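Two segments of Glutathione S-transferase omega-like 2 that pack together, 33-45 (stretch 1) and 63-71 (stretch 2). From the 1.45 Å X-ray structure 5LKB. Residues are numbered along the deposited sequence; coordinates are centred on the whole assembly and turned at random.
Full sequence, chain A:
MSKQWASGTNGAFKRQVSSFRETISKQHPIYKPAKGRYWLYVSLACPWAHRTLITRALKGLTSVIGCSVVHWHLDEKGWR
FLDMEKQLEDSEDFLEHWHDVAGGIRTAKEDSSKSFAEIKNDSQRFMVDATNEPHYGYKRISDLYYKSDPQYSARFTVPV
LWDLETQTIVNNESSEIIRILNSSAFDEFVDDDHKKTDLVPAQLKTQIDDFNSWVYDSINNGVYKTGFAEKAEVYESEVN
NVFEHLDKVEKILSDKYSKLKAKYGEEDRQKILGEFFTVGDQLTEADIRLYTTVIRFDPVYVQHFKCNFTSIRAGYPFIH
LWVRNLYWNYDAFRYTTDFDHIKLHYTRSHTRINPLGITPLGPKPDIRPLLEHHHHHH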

# COMPACT_ATOMS: atom_id res chain seq x y z
N PRO A 33 -4.67 -45.07 8.42
CA PRO A 33 -5.82 -44.18 8.41
C PRO A 33 -6.91 -44.67 9.36
O PRO A 33 -7.13 -45.88 9.56
CB PRO A 33 -6.27 -44.17 6.95
CG PRO A 33 -5.63 -45.37 6.36
CD PRO A 33 -4.44 -45.69 7.11
N ALA A 34 -7.59 -43.71 9.97
CA ALA A 34 -8.75 -43.95 10.81
C ALA A 34 -9.50 -42.63 11.01
O ALA A 34 -8.92 -41.53 10.91
CB ALA A 34 -8.31 -44.43 12.18
N LYS A 35 -10.77 -42.74 11.37
CA LYS A 35 -11.51 -41.59 11.89
C LYS A 35 -11.09 -41.36 13.33
O LYS A 35 -10.64 -42.27 14.01
CB LYS A 35 -13.03 -41.82 11.87
CG LYS A 35 -13.65 -41.70 10.53
N GLY A 36 -11.20 -40.10 13.77
CA GLY A 36 -10.94 -39.80 15.15
C GLY A 36 -9.52 -39.88 15.63
O GLY A 36 -9.29 -39.84 16.85
N ARG A 37 -8.54 -40.01 14.74
CA ARG A 37 -7.17 -40.25 15.16
C ARG A 37 -6.26 -39.05 14.89
O ARG A 37 -5.31 -38.79 15.65
CB ARG A 37 -6.58 -41.50 14.45
CG ARG A 37 -5.11 -41.73 14.78
CD ARG A 37 -4.61 -43.08 14.27
NE ARG A 37 -3.19 -43.11 14.54
CZ ARG A 37 -2.38 -44.13 14.25
NH1 ARG A 37 -2.86 -45.20 13.62
NH2 ARG A 37 -1.08 -44.05 14.54
N TYR A 38 -6.46 -38.37 13.75
CA TYR A 38 -5.59 -37.26 13.35
C TYR A 38 -6.28 -35.92 13.52
O TYR A 38 -7.51 -35.81 13.46
CB TYR A 38 -5.12 -37.48 11.91
CG TYR A 38 -4.39 -38.82 11.73
CD1 TYR A 38 -3.06 -38.97 12.07
CD2 TYR A 38 -5.06 -39.90 11.23
CE1 TYR A 38 -2.40 -40.20 11.94
CE2 TYR A 38 -4.43 -41.13 11.12
CZ TYR A 38 -3.09 -41.25 11.44
OH TYR A 38 -2.38 -42.48 11.33
N TRP A 39 -5.45 -34.89 13.67
CA TRP A 39 -5.91 -33.54 13.95
C TRP A 39 -5.08 -32.58 13.11
O TRP A 39 -3.92 -32.84 12.79
CB TRP A 39 -5.71 -33.16 15.42
CG TRP A 39 -6.80 -32.26 15.93
CD1 TRP A 39 -6.74 -30.93 16.16
CD2 TRP A 39 -8.12 -32.67 16.27
NE1 TRP A 39 -7.95 -30.47 16.62
CE2 TRP A 39 -8.81 -31.54 16.71
CE3 TRP A 39 -8.77 -33.89 16.27
CZ2 TRP A 39 -10.12 -31.61 17.14
CZ3 TRP A 39 -10.04 -33.95 16.66
CH2 TRP A 39 -10.73 -32.82 17.10
N LEU A 40 -5.70 -31.49 12.71
CA LEU A 40 -5.09 -30.49 11.87
C LEU A 40 -5.10 -29.19 12.66
O LEU A 40 -6.18 -28.61 12.89
CB LEU A 40 -5.85 -30.38 10.54
CG LEU A 40 -5.24 -29.38 9.55
CD1 LEU A 40 -3.80 -29.91 9.14
CD2 LEU A 40 -6.11 -29.24 8.35
N TYR A 41 -3.91 -28.70 13.06
CA TYR A 41 -3.77 -27.43 13.78
C TYR A 41 -3.29 -26.37 12.79
O TYR A 41 -2.30 -26.58 12.09
CB TYR A 41 -2.73 -27.54 14.89
CG TYR A 41 -3.12 -28.48 16.04
CD1 TYR A 41 -3.91 -28.02 17.09
CD2 TYR A 41 -2.70 -29.81 16.07
CE1 TYR A 41 -4.29 -28.86 18.13
CE2 TYR A 41 -3.06 -30.63 17.11
CZ TYR A 41 -3.81 -30.15 18.15
OH TYR A 41 -4.16 -31.01 19.18
N VAL A 42 -4.01 -25.24 12.72
CA VAL A 42 -3.76 -24.23 11.70
C VAL A 42 -3.81 -22.85 12.32
O VAL A 42 -4.28 -22.66 13.44
CB VAL A 42 -4.81 -24.27 10.57
CG1 VAL A 42 -4.89 -25.64 9.93
CG2 VAL A 42 -6.18 -23.92 11.10
N SER A 43 -3.31 -21.88 11.56
CA SER A 43 -3.77 -20.49 11.65
C SER A 43 -4.57 -20.17 10.41
O SER A 43 -4.19 -20.53 9.31
CB SER A 43 -2.62 -19.50 11.76
OG SER A 43 -3.08 -18.14 11.64
N LEU A 44 -5.70 -19.45 10.58
CA LEU A 44 -6.43 -18.94 9.42
C LEU A 44 -5.70 -17.79 8.71
O LEU A 44 -6.01 -17.54 7.54
CB LEU A 44 -7.79 -18.43 9.88
CG LEU A 44 -8.83 -19.46 10.29
CD1 LEU A 44 -9.98 -18.87 11.05
CD2 LEU A 44 -9.31 -20.12 9.01
N ALA A 45 -4.68 -17.21 9.30
CA ALA A 45 -3.93 -16.15 8.63
C ALA A 45 -2.91 -16.71 7.63
O ALA A 45 -2.52 -16.01 6.67
CB ALA A 45 -3.16 -15.33 9.65
N SER A 63 -15.25 -34.24 9.16
CA SER A 63 -15.63 -35.06 10.29
C SER A 63 -14.65 -36.18 10.57
O SER A 63 -14.83 -36.91 11.55
CB SER A 63 -17.04 -35.66 10.04
OG SER A 63 -16.99 -36.70 9.06
N VAL A 64 -13.65 -36.36 9.72
CA VAL A 64 -12.65 -37.41 9.87
C VAL A 64 -11.43 -36.90 10.60
O VAL A 64 -10.81 -37.60 11.40
CB VAL A 64 -12.28 -37.91 8.47
CG1 VAL A 64 -11.18 -39.02 8.58
CG2 VAL A 64 -13.48 -38.38 7.73
N ILE A 65 -11.10 -35.63 10.35
CA ILE A 65 -9.91 -35.00 10.88
C ILE A 65 -10.35 -33.70 11.55
O ILE A 65 -10.80 -32.77 10.86
CB ILE A 65 -8.90 -34.73 9.76
CG1 ILE A 65 -8.46 -36.07 9.18
CG2 ILE A 65 -7.71 -33.97 10.29
CD1 ILE A 65 -7.59 -35.96 7.92
N GLY A 66 -10.27 -33.63 12.88
CA GLY A 66 -10.68 -32.42 13.58
C GLY A 66 -9.75 -31.29 13.27
O GLY A 66 -8.63 -31.52 12.85
N CYS A 67 -10.17 -30.06 13.61
CA CYS A 67 -9.31 -28.90 13.41
C CYS A 67 -9.39 -27.94 14.59
O CYS A 67 -10.47 -27.75 15.15
CB CYS A 67 -9.79 -28.21 12.16
SG CYS A 67 -9.05 -26.59 11.75
N SER A 68 -8.25 -27.34 14.92
CA SER A 68 -8.16 -26.33 15.95
C SER A 68 -7.34 -25.18 15.37
O SER A 68 -6.50 -25.40 14.48
CB SER A 68 -7.50 -26.83 17.22
OG SER A 68 -8.34 -27.88 17.74
N VAL A 69 -7.56 -23.97 15.88
CA VAL A 69 -7.04 -22.74 15.26
C VAL A 69 -6.29 -21.90 16.29
O VAL A 69 -6.85 -21.52 17.33
CB VAL A 69 -8.17 -21.92 14.62
CG1 VAL A 69 -7.54 -20.73 13.90
CG2 VAL A 69 -8.97 -22.74 13.69
N VAL A 70 -5.02 -21.60 16.01
CA VAL A 70 -4.24 -20.72 16.85
C VAL A 70 -4.69 -19.26 16.68
O VAL A 70 -5.34 -18.91 15.69
CB VAL A 70 -2.74 -20.84 16.56
CG1 VAL A 70 -2.24 -22.26 16.96
CG2 VAL A 70 -2.36 -20.51 15.14
N HIS A 71 -4.29 -18.44 17.64
CA HIS A 71 -4.52 -17.00 17.62
C HIS A 71 -3.79 -16.42 16.42
O HIS A 71 -2.74 -16.90 16.01
CB HIS A 71 -3.99 -16.39 18.90
CG HIS A 71 -4.58 -15.06 19.26
ND1 HIS A 71 -4.22 -13.90 18.61
CD2 HIS A 71 -5.46 -14.71 20.22
CE1 HIS A 71 -4.86 -12.89 19.18
NE2 HIS A 71 -5.61 -13.36 20.17
O HOH W 1 -8.61 -39.14 11.87
O HOH W 2 -10.09 -36.59 14.16
O HOH W 3 -5.32 -17.92 13.13

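Two parallel strands, built around residues 38-42 and 66-69, hold the stretches together through a backbone ladder. Leu40 N donates to Gly66 O at 2.9 Å, and Ser68 N donates to Leu40 O at 3.2 Å. Val42 continues the pattern: its N donates to Ser68 O at 3.1 Å, and its O accepts from Val70 N at 2.9 Å. Leu40 and Val42 thus each use both backbone polar groups across the interface. The CA atoms of Cys67 and Val69 approach the same acceptors, Leu40 O at 3.2 Å and Val42 O at 3.3 Å respectively.

One side-chain hydrogen bond adds to the ladder. Trp39 NE1 donates to Ser68 OG at 2.8 Å, near the plane of the indole. The ring reaches along the neighbouring strand, and Gly66 CA lies over its six-membered ring, 3.4 Å from the centroid. Glycine suits this place because an ideal CB would fall 2.0 Å from Trp39 CH2.

Where direct pairing fades, waters join the two stretches. Water 2 donates to Tyr38 O and Val64 O and accepts from Gly66 N. Water 1 donates to Ala34 O and Val64 O and accepts from Tyr38 N. Gly36 N also makes a weak hydrogen bond to Val64 O at 3.5 Å; its positive phi favours glycine. At the other end, water 3 accepts from Leu44 N, donates to Val70 O and lies 2.7 Å from Ser43 OG. That same OG accepts from Ala45 N at 3.0 Å.

Apolar side chains pack on the face shared by Leu40, Val42, Cys67 and Val69. Val42 CG2 lies 4.0 Å from both Cys67 SG and Val69 CG2. Leu44 CG meets Val69 CG1 at 4.0 Å, and Leu40 CB meets Ile65 CG2 at 4.1 Å. These apolar side chains are buried. The contact covers 747 Å², both sides summed.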